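Local coordinates for protein DNA gyrase, B subunit, truncated (Myxococcus xanthus, PDB 3CWV) that probably takes part in the ATP-dependent breakage, passage and rejoining of double-stranded DNA, as a member of the type II topoisomerase GyrB family, at residues A65-S70 against E143-S148. Sequence-based numbering, arbitrary orientation.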
loop_
_atom_site.group_PDB
_atom_site.type_symbol
_atom_site.label_atom_id
_atom_site.label_comp_id
_atom_site.label_asym_id
_atom_site.label_seq_id
_atom_site.Cartn_x
_atom_site.Cartn_y
_atom_site.Cartn_z
ATOM N N ALA A 65 0.835 17.388 1.608
ATOM C CA ALA A 65 2.167 17.223 0.994
ATOM C C ALA A 65 2.691 15.831 1.276
ATOM O O ALA A 65 2.498 15.295 2.380
ATOM C CB ALA A 65 3.150 18.284 1.504
ATOM N N LEU A 66 3.364 15.237 0.289
ATOM C CA LEU A 66 4.035 13.955 0.510
ATOM C C LEU A 66 5.495 14.145 0.118
ATOM O O LEU A 66 5.764 14.681 -0.962
ATOM C CB LEU A 66 3.389 12.857 -0.353
ATOM C CG LEU A 66 4.078 11.482 -0.180
ATOM C CD1 LEU A 66 3.298 10.613 0.717
ATOM C CD2 LEU A 66 4.315 10.824 -1.502
ATOM N N PHE A 67 6.411 13.773 1.016
ATOM C CA PHE A 67 7.842 13.746 0.708
ATOM C C PHE A 67 8.365 12.318 0.758
ATOM O O PHE A 67 7.973 11.541 1.633
ATOM C CB PHE A 67 8.639 14.640 1.673
ATOM C CG PHE A 67 10.140 14.493 1.522
ATOM C CD1 PHE A 67 10.821 15.218 0.562
ATOM C CD2 PHE A 67 10.848 13.595 2.318
ATOM C CE1 PHE A 67 12.199 15.065 0.387
ATOM C CE2 PHE A 67 12.226 13.437 2.158
ATOM C CZ PHE A 67 12.902 14.178 1.196
ATOM N N CYS A 68 9.260 11.982 -0.181
ATOM C CA CYS A 68 9.881 10.664 -0.245
ATOM C C CYS A 68 11.379 10.838 -0.455
ATOM O O CYS A 68 11.762 11.663 -1.262
ATOM C CB CYS A 68 9.366 9.919 -1.465
ATOM S SG CYS A 68 7.689 9.392 -1.335
ATOM N N THR A 69 12.200 10.070 0.259
ATOM C CA THR A 69 13.638 10.036 -0.009
ATOM C C THR A 69 13.854 9.082 -1.151
ATOM O O THR A 69 12.983 8.271 -1.472
ATOM C CB THR A 69 14.461 9.562 1.232
ATOM O OG1 THR A 69 13.953 8.302 1.692
ATOM C CG2 THR A 69 14.369 10.600 2.366
ATOM N N SER A 70 15.019 9.162 -1.777
ATOM C CA SER A 70 15.256 8.420 -3.008
ATOM C C SER A 70 16.748 8.399 -3.281
ATOM O O SER A 70 17.485 9.254 -2.765
ATOM C CB SER A 70 14.541 9.119 -4.178
ATOM O OG SER A 70 14.621 8.337 -5.375
ATOM N N GLU A 143 17.036 24.547 -0.046
ATOM C CA GLU A 143 16.334 24.573 1.227
ATOM C C GLU A 143 16.398 23.190 1.866
ATOM O O GLU A 143 16.637 22.200 1.165
ATOM C CB GLU A 143 14.916 25.100 0.996
ATOM C CG GLU A 143 14.963 26.495 0.372
ATOM C CD GLU A 143 13.602 27.056 0.017
ATOM O OE1 GLU A 143 12.607 26.301 0.113
ATOM O OE2 GLU A 143 13.535 28.254 -0.368
ATOM N N PRO A 144 16.219 23.099 3.203
ATOM C CA PRO A 144 16.470 21.803 3.833
ATOM C C PRO A 144 15.479 20.713 3.408
ATOM O O PRO A 144 14.278 20.979 3.272
ATOM C CB PRO A 144 16.316 22.092 5.338
ATOM C CG PRO A 144 16.299 23.585 5.477
ATOM C CD PRO A 144 15.791 24.116 4.180
ATOM N N MET A 145 16.000 19.508 3.201
ATOM C CA MET A 145 15.190 18.338 2.887
ATOM C C MET A 145 14.434 17.960 4.150
ATOM O O MET A 145 15.032 17.968 5.217
ATOM C CB MET A 145 16.091 17.162 2.493
ATOM C CG MET A 145 16.953 17.409 1.275
ATOM S SD MET A 145 18.007 16.030 0.822
ATOM C CE MET A 145 16.808 14.819 0.261
ATOM N N PRO A 146 13.117 17.639 4.040
ATOM C CA PRO A 146 12.341 17.156 5.183
ATOM C C PRO A 146 12.990 15.976 5.915
ATOM O O PRO A 146 12.930 15.908 7.143
ATOM C CB PRO A 146 11.019 16.716 4.537
ATOM C CG PRO A 146 10.885 17.618 3.377
ATOM C CD PRO A 146 12.272 17.785 2.839
ATOM N N VAL A 147 13.578 15.051 5.161
ATOM C CA VAL A 147 14.378 13.953 5.708
ATOM C C VAL A 147 15.627 13.945 4.842
ATOM O O VAL A 147 15.535 13.863 3.620
ATOM C CB VAL A 147 13.684 12.571 5.597
ATOM C CG1 VAL A 147 14.601 11.449 6.151
ATOM C CG2 VAL A 147 12.355 12.582 6.304
ATOM N N SER A 148 16.790 14.061 5.465
ATOM C CA SER A 148 18.031 14.189 4.708
ATOM C C SER A 148 18.378 12.888 4.012
ATOM O O SER A 148 18.255 11.809 4.595
ATOM C CB SER A 148 19.169 14.632 5.633
ATOM O OG SER A 148 20.150 15.304 4.874
#
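Phe67 reaches from its strand to the Pro146 ring, and following it outward shows how one aromatic side chain meets a loop through van der Waals and CH-pi contact, with no hydrogen bond between the two segments. Phe67 CB lies 4.1 Å from Pro146 CG. With CG anti to the backbone N (chi1 172°), the ring lies against the proline: Phe67 CG and CD1 meet Pro146 CG, while Phe67 CD2 lies 3.8 Å from Pro146 CB. CE1 faces Pro146 CD, whose approach over the face is a CH-pi contact, 3.8 Å from the Phe67 ring centroid and 19° off its normal. Strand 64-70 is an inner strand of the eight-stranded sheet in the N-terminal GHKL-type ATPase domain, as in other GyrB proteins, and the loop joining strands 131-139 and 151-159 folds back over one face of this sheet. Further out, Phe67 CE2 touches Val147 CB at 3.8 Å, and Phe67 CZ approaches Val147 O obliquely and Met145 CE at the ring's edge (4.1 Å). An alanine in place of Phe67 would probably leave a gap beside the Pro146 ring and deprive the Met145 methyl of its partner on the strand. Two residues on, Thr69 turns OG1 to Asp53, a hydrogen bond outside the pair, while Thr69 CG2 packs 3.8 Å from Val147 CB.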